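Local coordinates for beta-N-acetylhexosaminidase (Streptomyces plicatus, PDB 1JAK), which probably removes terminal N-acetylhexosamine residues from glycoconjugates as a family 20 glycoside hydrolase using substrate-assisted catalysis, at residues V123-Q128 with I151-R156; W201-D206 with P249-P254. All blocks are in the same frame, centred on the assembly; numbering follows the deposited sequence.

Overall arrangement
Both contacts illustrate how a few methyl and ring contacts can join separate elements of the fold, each in its own region of the chain. Interaction 1 lies in the N-terminal alpha/beta domain, where helix 116-129 packs on strand 145-153; interaction 2 lies in the catalytic barrel, between the loop after strand 190-194 and segment 249-254 on strand 246-250. Their centres are about 35 Å apart, on opposite sides of the chain's centre, and they share no element. The touching residues are buried in both. Interaction 1 sets one methyl pair beside a polar cluster, and its strand segment runs on to a sulfate-bound arginine; in interaction 2 the cross-segment contacts are wholly apolar, an indole against isoleucine branches.

Interaction 1 (V123-Q128 with I151-R156); sequences VQTLRQ and IEDTPR. With SO4 (sulfate ion), chain B.
Helix 116-129 packs on the mixed sheet of the N-terminal domain through Thr125 and Ile151, whose side chains meet tip to tip, with Thr125 CG2 3.9 Å from Ile151 CD1. Thr125 CG2 stands anti to the backbone N, with OG1 at chi1 -71°, which brings the methyl to Ile151 and turns the hydroxyl to its polar partners. Those partners are Tyr100 OH and Lys187 NZ, both hydrogen-bonded to OG1. Asp153 OD2 approaches Thr125 OG1 only to 4.5 Å, without a bond between them; the two are linked indirectly, since Tyr100 OH also makes a weak hydrogen bond to OD2. The carboxylate is held chiefly through OD1, by Trp474 NE1 and the backbone N of Ala32. Along the helix, Arg127 NH1 donates to a lone pair of Gln124 OE1 at 2.9 Å, in the carbonyl plane. Beyond the strand, the extended Arg156 presents the edge of its guanidinium to a sulfate, probably from the crystallisation liquor: NE bonds O4 at 2.9 Å and NH2 bonds O2 at 3.0 Å, both nearly straight. Asp427 forms a salt bridge with the same NH2, so the anion shares this group with a carboxylate. A helix laid on a mixed sheet in this way is the architecture of the alpha/beta domain that accompanies the family 20 barrel.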
ATOM      1  N   VAL A 123     -16.988   0.231  -5.402  1.00  8.04           N
ATOM      2  CA  VAL A 123     -16.747  -0.752  -6.453  1.00  7.71           C
ATOM      3  C   VAL A 123     -15.932  -1.919  -5.902  1.00  7.81           C
ATOM      4  O   VAL A 123     -16.193  -3.071  -6.233  1.00  7.25           O
ATOM      5  CB  VAL A 123     -16.003  -0.111  -7.655  1.00  7.96           C
ATOM      6  CG1 VAL A 123     -15.428  -1.193  -8.567  1.00  8.15           C
ATOM      7  CG2 VAL A 123     -16.969   0.767  -8.446  1.00  8.87           C
ATOM      8  N   GLN A 124     -14.953  -1.627  -5.048  1.00  8.00           N
ATOM      9  CA  GLN A 124     -14.133  -2.687  -4.474  1.00  6.90           C
ATOM     10  C   GLN A 124     -14.992  -3.631  -3.633  1.00  7.79           C
ATOM     11  O   GLN A 124     -14.708  -4.819  -3.529  1.00  8.72           O
ATOM     12  CB  GLN A 124     -13.010  -2.099  -3.615  1.00  6.48           C
ATOM     13  CG  GLN A 124     -12.059  -1.171  -4.371  1.00  8.27           C
ATOM     14  CD  GLN A 124     -11.542  -1.780  -5.667  1.00  9.58           C
ATOM     15  OE1 GLN A 124     -11.307  -2.985  -5.753  1.00  6.99           O
ATOM     16  NE2 GLN A 124     -11.350  -0.940  -6.678  1.00  9.82           N
ATOM     17  N   THR A 125     -16.041  -3.094  -3.024  1.00  8.48           N
ATOM     18  CA  THR A 125     -16.939  -3.917  -2.230  1.00  8.53           C
ATOM     19  C   THR A 125     -17.808  -4.741  -3.176  1.00  7.83           C
ATOM     20  O   THR A 125     -18.013  -5.939  -2.968  1.00  8.52           O
ATOM     21  CB  THR A 125     -17.829  -3.043  -1.333  1.00  7.93           C
ATOM     22  OG1 THR A 125     -17.021  -2.471  -0.299  1.00  8.97           O
ATOM     23  CG2 THR A 125     -18.954  -3.867  -0.708  1.00  9.12           C
ATOM     24  N   LEU A 126     -18.303  -4.094  -4.226  1.00  8.43           N
ATOM     25  CA  LEU A 126     -19.152  -4.769  -5.202  1.00  9.46           C
ATOM     26  C   LEU A 126     -18.481  -5.992  -5.822  1.00  9.80           C
ATOM     27  O   LEU A 126     -19.114  -7.037  -5.988  1.00  9.98           O
ATOM     28  CB  LEU A 126     -19.564  -3.791  -6.308  1.00  8.77           C
ATOM     29  CG  LEU A 126     -20.415  -4.363  -7.448  1.00 10.32           C
ATOM     30  CD1 LEU A 126     -21.719  -4.941  -6.891  1.00  9.23           C
ATOM     31  CD2 LEU A 126     -20.712  -3.259  -8.455  1.00 10.46           C
ATOM     32  N   ARG A 127     -17.197  -5.880  -6.156  1.00  9.89           N
ATOM     33  CA  ARG A 127     -16.508  -7.006  -6.774  1.00 10.27           C
ATOM     34  C   ARG A 127     -16.367  -8.198  -5.829  1.00  9.53           C
ATOM     35  O   ARG A 127     -16.115  -9.317  -6.273  1.00  9.91           O
ATOM     36  CB  ARG A 127     -15.139  -6.574  -7.322  1.00 11.71           C
ATOM     37  CG  ARG A 127     -14.156  -6.076  -6.292  1.00 12.65           C
ATOM     38  CD  ARG A 127     -12.988  -5.332  -6.948  1.00 11.54           C
ATOM     39  NE  ARG A 127     -12.199  -6.170  -7.853  1.00 10.15           N
ATOM     40  CZ  ARG A 127     -10.986  -5.847  -8.297  1.00 10.11           C
ATOM     41  NH1 ARG A 127     -10.425  -4.704  -7.919  1.00  8.11           N
ATOM     42  NH2 ARG A 127     -10.326  -6.667  -9.107  1.00  9.34           N
ATOM     43  N   GLN A 128     -16.534  -7.964  -4.529  1.00  9.10           N
ATOM     44  CA  GLN A 128     -16.456  -9.051  -3.562  1.00  8.83           C
ATOM     45  C   GLN A 128     -17.842  -9.658  -3.320  1.00 10.09           C
ATOM     46  O   GLN A 128     -17.958 -10.806  -2.893  1.00 10.27           O
ATOM     47  CB  GLN A 128     -15.842  -8.563  -2.244  1.00  8.84           C
ATOM     48  CG  GLN A 128     -14.322  -8.429  -2.317  1.00  8.17           C
ATOM     49  CD  GLN A 128     -13.692  -8.112  -0.971  1.00 10.67           C
ATOM     50  OE1 GLN A 128     -14.073  -8.679   0.052  1.00 11.10           O
ATOM     51  NE2 GLN A 128     -12.708  -7.217  -0.970  1.00  9.06           N
ATOM     52  N   ILE A 151     -25.296  -1.161   2.543  1.00 13.93           N
ATOM     53  CA  ILE A 151     -24.003  -1.082   3.209  1.00 13.59           C
ATOM     54  C   ILE A 151     -23.649   0.401   3.285  1.00 13.30           C
ATOM     55  O   ILE A 151     -23.732   1.112   2.286  1.00 14.24           O
ATOM     56  CB  ILE A 151     -22.874  -1.801   2.409  1.00 11.80           C
ATOM     57  CG1 ILE A 151     -23.069  -3.318   2.451  1.00 13.50           C
ATOM     58  CG2 ILE A 151     -21.508  -1.426   2.987  1.00 14.82           C
ATOM     59  CD1 ILE A 151     -22.003  -4.096   1.687  1.00 13.47           C
ATOM     60  N   GLU A 152     -23.289   0.869   4.474  1.00 13.67           N
ATOM     61  CA  GLU A 152     -22.872   2.256   4.661  1.00 13.34           C
ATOM     62  C   GLU A 152     -21.467   2.072   5.205  1.00 13.65           C
ATOM     63  O   GLU A 152     -21.275   1.433   6.239  1.00 12.93           O
ATOM     64  CB  GLU A 152     -23.784   2.975   5.652  1.00 17.94           C
ATOM     65  CG  GLU A 152     -25.218   3.068   5.151  1.00 22.07           C
ATOM     66  CD  GLU A 152     -26.033   4.119   5.872  1.00 26.37           C
ATOM     67  OE1 GLU A 152     -25.798   5.324   5.636  1.00 29.10           O
ATOM     68  OE2 GLU A 152     -26.905   3.740   6.679  1.00 29.75           O
ATOM     69  N   ASP A 153     -20.491   2.638   4.507  1.00 11.96           N
ATOM     70  CA  ASP A 153     -19.093   2.415   4.853  1.00 12.13           C
ATOM     71  C   ASP A 153     -18.191   3.654   4.824  1.00 11.22           C
ATOM     72  O   ASP A 153     -18.205   4.417   3.864  1.00 11.89           O
ATOM     73  CB  ASP A 153     -18.584   1.368   3.854  1.00 10.87           C
ATOM     74  CG  ASP A 153     -17.427   0.548   4.368  1.00 10.81           C
ATOM     75  OD1 ASP A 153     -17.079   0.642   5.562  1.00 11.40           O
ATOM     76  OD2 ASP A 153     -16.872  -0.215   3.547  1.00 11.30           O
ATOM     77  N   THR A 154     -17.404   3.838   5.883  1.00 10.41           N
ATOM     78  CA  THR A 154     -16.456   4.947   5.975  1.00 10.60           C
ATOM     79  C   THR A 154     -15.197   4.393   6.648  1.00 10.36           C
ATOM     80  O   THR A 154     -15.277   3.440   7.418  1.00 11.70           O
ATOM     81  CB  THR A 154     -17.000   6.113   6.827  1.00 12.24           C
ATOM     82  OG1 THR A 154     -17.404   5.615   8.108  1.00 14.86           O
ATOM     83  CG2 THR A 154     -18.185   6.783   6.127  1.00 13.95           C
ATOM     84  N   PRO A 155     -14.024   4.984   6.366  1.00 11.33           N
ATOM     85  CA  PRO A 155     -12.756   4.526   6.952  1.00 11.50           C
ATOM     86  C   PRO A 155     -12.422   5.029   8.357  1.00 11.07           C
ATOM     87  O   PRO A 155     -12.742   6.158   8.725  1.00 11.39           O
ATOM     88  CB  PRO A 155     -11.730   4.999   5.933  1.00 10.59           C
ATOM     89  CG  PRO A 155     -12.300   6.319   5.522  1.00 12.00           C
ATOM     90  CD  PRO A 155     -13.776   5.998   5.325  1.00 11.24           C
ATOM     91  N   ARG A 156     -11.753   4.177   9.125  1.00 10.28           N
ATOM     92  CA  ARG A 156     -11.336   4.504  10.485  1.00 11.51           C
ATOM     93  C   ARG A 156     -10.109   5.414  10.463  1.00 11.96           C
ATOM     94  O   ARG A 156     -10.042   6.404  11.200  1.00 12.14           O
ATOM     95  CB  ARG A 156     -11.008   3.219  11.247  1.00 10.57           C
ATOM     96  CG  ARG A 156     -10.528   3.438  12.676  1.00 10.26           C
ATOM     97  CD  ARG A 156     -10.157   2.121  13.332  1.00 10.95           C
ATOM     98  NE  ARG A 156      -9.813   2.303  14.741  1.00 12.32           N
ATOM     99  CZ  ARG A 156      -9.373   1.335  15.537  1.00 13.18           C
ATOM    100  NH1 ARG A 156      -9.211   0.102  15.073  1.00 12.01           N
ATOM    101  NH2 ARG A 156      -9.110   1.598  16.812  1.00 14.61           N
TER
HETATM  102  S   SO4 B 605      -9.930   5.441  17.020  1.00 29.32           S
HETATM  103  O1  SO4 B 605      -8.769   6.267  17.406  1.00 29.74           O
HETATM  104  O2  SO4 B 605      -9.980   4.233  17.867  1.00 28.66           O
HETATM  105  O3  SO4 B 605     -11.168   6.224  17.204  1.00 30.20           O
HETATM  106  O4  SO4 B 605      -9.808   5.050  15.601  1.00 27.41           O

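Interaction 2 (W201-D206 with P249-P254); sequences WRIAID and PEIDMP
Trp201 lays the far end of its indole against Ile251, and this is the tight part of the contact: Trp201 CH2 lies 3.6 Å from Ile251 CG2. The two side chains cross at about a right angle, the methyl meeting the six-membered ring obliquely. The other branch of the isoleucine works alongside, with Ile251 CD1 4.0 Å from Trp201 CZ2. With CG anti to the backbone N (chi1 -178°), the tryptophan swings its ring out to this meeting, and a hydrogen bond from Trp201 NE1 to Ile203 O at 2.7 Å, in the ring plane though bent to 131°, limits its rotation. Ile251 lies in segment 249-254, at strand 246-250 of the catalytic TIM barrel, whereas Trp201 belongs to the loop after the neighbouring strand 190-194; helix 292-307 touches both through Val301 and Leu305. Its neighbour in the chain, Glu250, bonds Trp350 of the inhibitor pocket, but the side chain of Ile251 is about 13 Å from the bound inhibitor. Cutting Trp201 back to an alanine is likely to leave both Ile251 CG2 and CD1 without their aromatic partner and Ile203 O without the indole donor. Ile203 adds a looser, single contact, its CG2 4.1 Å from Ile251 CD1, the side chains again crossing at about a right angle. Farther along, the loop becomes more exposed at Ala204 and Asp206, which make no contact with 249-254.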
ATOM      1  N   TRP A 201      19.451   2.152  -7.127  1.00  7.65           N
ATOM      2  CA  TRP A 201      18.885   3.498  -7.134  1.00  6.40           C
ATOM      3  C   TRP A 201      17.904   3.413  -8.299  1.00  6.94           C
ATOM      4  O   TRP A 201      18.317   3.207  -9.437  1.00  7.56           O
ATOM      5  CB  TRP A 201      19.974   4.536  -7.411  1.00  6.88           C
ATOM      6  CG  TRP A 201      19.428   5.914  -7.380  1.00  7.32           C
ATOM      7  CD1 TRP A 201      18.757   6.555  -8.384  1.00  8.00           C
ATOM      8  CD2 TRP A 201      19.418   6.799  -6.257  1.00  7.89           C
ATOM      9  NE1 TRP A 201      18.323   7.786  -7.950  1.00  7.79           N
ATOM     10  CE2 TRP A 201      18.717   7.961  -6.648  1.00  7.28           C
ATOM     11  CE3 TRP A 201      19.932   6.721  -4.953  1.00  8.14           C
ATOM     12  CZ2 TRP A 201      18.516   9.041  -5.781  1.00  8.35           C
ATOM     13  CZ3 TRP A 201      19.734   7.793  -4.090  1.00  8.98           C
ATOM     14  CH2 TRP A 201      19.030   8.940  -4.510  1.00  8.85           C
ATOM     15  N   ARG A 202      16.616   3.593  -8.019  1.00  5.71           N
ATOM     16  CA  ARG A 202      15.602   3.396  -9.047  1.00  6.32           C
ATOM     17  C   ARG A 202      14.872   4.573  -9.685  1.00  6.03           C
ATOM     18  O   ARG A 202      13.844   4.368 -10.331  1.00  7.29           O
ATOM     19  CB  ARG A 202      14.562   2.406  -8.515  1.00  6.25           C
ATOM     20  CG  ARG A 202      15.152   1.149  -7.871  1.00  6.97           C
ATOM     21  CD  ARG A 202      16.030   0.354  -8.838  1.00  6.78           C
ATOM     22  NE  ARG A 202      16.484  -0.898  -8.234  1.00  6.78           N
ATOM     23  CZ  ARG A 202      17.530  -1.601  -8.657  1.00  7.05           C
ATOM     24  NH1 ARG A 202      18.239  -1.179  -9.697  1.00  6.44           N
ATOM     25  NH2 ARG A 202      17.882  -2.716  -8.027  1.00  7.17           N
ATOM     26  N   ILE A 203      15.371   5.792  -9.515  1.00  7.54           N
ATOM     27  CA  ILE A 203      14.715   6.939 -10.141  1.00  8.75           C
ATOM     28  C   ILE A 203      15.766   7.837 -10.781  1.00  9.03           C
ATOM     29  O   ILE A 203      16.745   8.215 -10.140  1.00  9.40           O
ATOM     30  CB  ILE A 203      13.865   7.751  -9.122  1.00  8.88           C
ATOM     31  CG1 ILE A 203      13.214   8.949  -9.820  1.00  9.75           C
ATOM     32  CG2 ILE A 203      14.726   8.211  -7.956  1.00  9.82           C
ATOM     33  CD1 ILE A 203      12.234   8.569 -10.924  1.00 11.19           C
ATOM     34  N   ALA A 204      15.573   8.161 -12.055  1.00 10.58           N
ATOM     35  CA  ALA A 204      16.527   9.002 -12.768  1.00 10.88           C
ATOM     36  C   ALA A 204      16.560  10.426 -12.220  1.00 11.47           C
ATOM     37  O   ALA A 204      15.529  11.085 -12.099  1.00 11.35           O
ATOM     38  CB  ALA A 204      16.195   9.024 -14.263  1.00 12.63           C
ATOM     39  N   ILE A 205      17.763  10.884 -11.880  1.00 10.66           N
ATOM     40  CA  ILE A 205      17.980  12.234 -11.356  1.00 11.02           C
ATOM     41  C   ILE A 205      18.888  12.932 -12.372  1.00 11.31           C
ATOM     42  O   ILE A 205      20.036  12.531 -12.555  1.00 13.14           O
ATOM     43  CB  ILE A 205      18.693  12.185  -9.979  1.00 12.14           C
ATOM     44  CG1 ILE A 205      17.849  11.388  -8.977  1.00 11.53           C
ATOM     45  CG2 ILE A 205      18.946  13.595  -9.467  1.00 11.61           C
ATOM     46  CD1 ILE A 205      16.471  11.975  -8.716  1.00 12.59           C
ATOM     47  N   ASP A 206      18.378  13.968 -13.036  1.00 11.62           N
ATOM     48  CA  ASP A 206      19.154  14.677 -14.055  1.00 11.98           C
ATOM     49  C   ASP A 206      20.465  15.281 -13.564  1.00 11.83           C
ATOM     50  O   ASP A 206      21.477  15.239 -14.269  1.00 11.30           O
ATOM     51  CB  ASP A 206      18.320  15.791 -14.700  1.00 14.72           C
ATOM     52  CG  ASP A 206      17.108  15.267 -15.451  1.00 17.26           C
ATOM     53  OD1 ASP A 206      17.184  14.160 -16.022  1.00 17.44           O
ATOM     54  OD2 ASP A 206      16.081  15.978 -15.484  1.00 19.63           O
ATOM     55  N   PRO A 249       6.864   8.539  -2.270  1.00  6.06           N
ATOM     56  CA  PRO A 249       8.194   8.068  -2.652  1.00  5.86           C
ATOM     57  C   PRO A 249       9.176   8.160  -1.497  1.00  7.10           C
ATOM     58  O   PRO A 249       9.067   9.052  -0.658  1.00  7.46           O
ATOM     59  CB  PRO A 249       8.570   9.013  -3.781  1.00  7.33           C
ATOM     60  CG  PRO A 249       8.022  10.322  -3.263  1.00  7.01           C
ATOM     61  CD  PRO A 249       6.643   9.919  -2.746  1.00  7.52           C
ATOM     62  N   GLU A 250      10.128   7.234  -1.457  1.00  6.85           N
ATOM     63  CA  GLU A 250      11.143   7.246  -0.412  1.00  6.83           C
ATOM     64  C   GLU A 250      12.549   7.164  -0.983  1.00  7.22           C
ATOM     65  O   GLU A 250      12.843   6.310  -1.824  1.00  6.97           O
ATOM     66  CB  GLU A 250      10.970   6.069   0.563  1.00  6.25           C
ATOM     67  CG  GLU A 250      11.984   6.099   1.735  1.00  6.47           C
ATOM     68  CD  GLU A 250      12.062   4.792   2.516  1.00  7.83           C
ATOM     69  OE1 GLU A 250      11.137   3.964   2.401  1.00  6.47           O
ATOM     70  OE2 GLU A 250      13.052   4.602   3.263  1.00  7.37           O
ATOM     71  N   ILE A 251      13.402   8.078  -0.531  1.00  6.93           N
ATOM     72  CA  ILE A 251      14.816   8.086  -0.878  1.00  6.70           C
ATOM     73  C   ILE A 251      15.421   7.986   0.519  1.00  7.14           C
ATOM     74  O   ILE A 251      15.418   8.953   1.284  1.00  7.48           O
ATOM     75  CB  ILE A 251      15.264   9.396  -1.551  1.00  7.45           C
ATOM     76  CG1 ILE A 251      14.625   9.512  -2.938  1.00  8.85           C
ATOM     77  CG2 ILE A 251      16.791   9.416  -1.669  1.00  6.55           C
ATOM     78  CD1 ILE A 251      15.007   8.396  -3.891  1.00 11.69           C
ATOM     79  N   ASP A 252      15.905   6.796   0.859  1.00  7.04           N
ATOM     80  CA  ASP A 252      16.457   6.542   2.187  1.00  7.54           C
ATOM     81  C   ASP A 252      17.782   7.254   2.458  1.00  7.26           C
ATOM     82  O   ASP A 252      18.696   7.215   1.636  1.00  7.65           O
ATOM     83  CB  ASP A 252      16.638   5.031   2.374  1.00  7.42           C
ATOM     84  CG  ASP A 252      16.484   4.595   3.818  1.00  7.86           C
ATOM     85  OD1 ASP A 252      16.706   5.425   4.725  1.00  7.79           O
ATOM     86  OD2 ASP A 252      16.151   3.408   4.045  1.00  7.73           O
ATOM     87  N   MET A 253      17.878   7.891   3.623  1.00  7.56           N
ATOM     88  CA  MET A 253      19.089   8.604   4.024  1.00  7.87           C
ATOM     89  C   MET A 253      19.116   8.757   5.545  1.00  6.58           C
ATOM     90  O   MET A 253      18.067   8.803   6.185  1.00  7.22           O
ATOM     91  CB  MET A 253      19.133   9.983   3.354  1.00  8.59           C
ATOM     92  CG  MET A 253      17.897  10.827   3.597  1.00  9.80           C
ATOM     93  SD  MET A 253      17.941  12.399   2.702  1.00 10.66           S
ATOM     94  CE  MET A 253      17.432  11.861   1.054  1.00 11.43           C
ATOM     95  N   PRO A 254      20.317   8.831   6.150  1.00  6.96           N
ATOM     96  CA  PRO A 254      21.647   8.783   5.538  1.00  7.37           C
ATOM     97  C   PRO A 254      22.141   7.353   5.341  1.00  7.11           C
ATOM     98  O   PRO A 254      23.181   7.129   4.722  1.00  7.80           O
ATOM     99  CB  PRO A 254      22.501   9.559   6.533  1.00  7.59           C
ATOM    100  CG  PRO A 254      21.919   9.130   7.839  1.00  6.53           C
ATOM    101  CD  PRO A 254      20.416   9.168   7.584  1.00  8.71           C
TER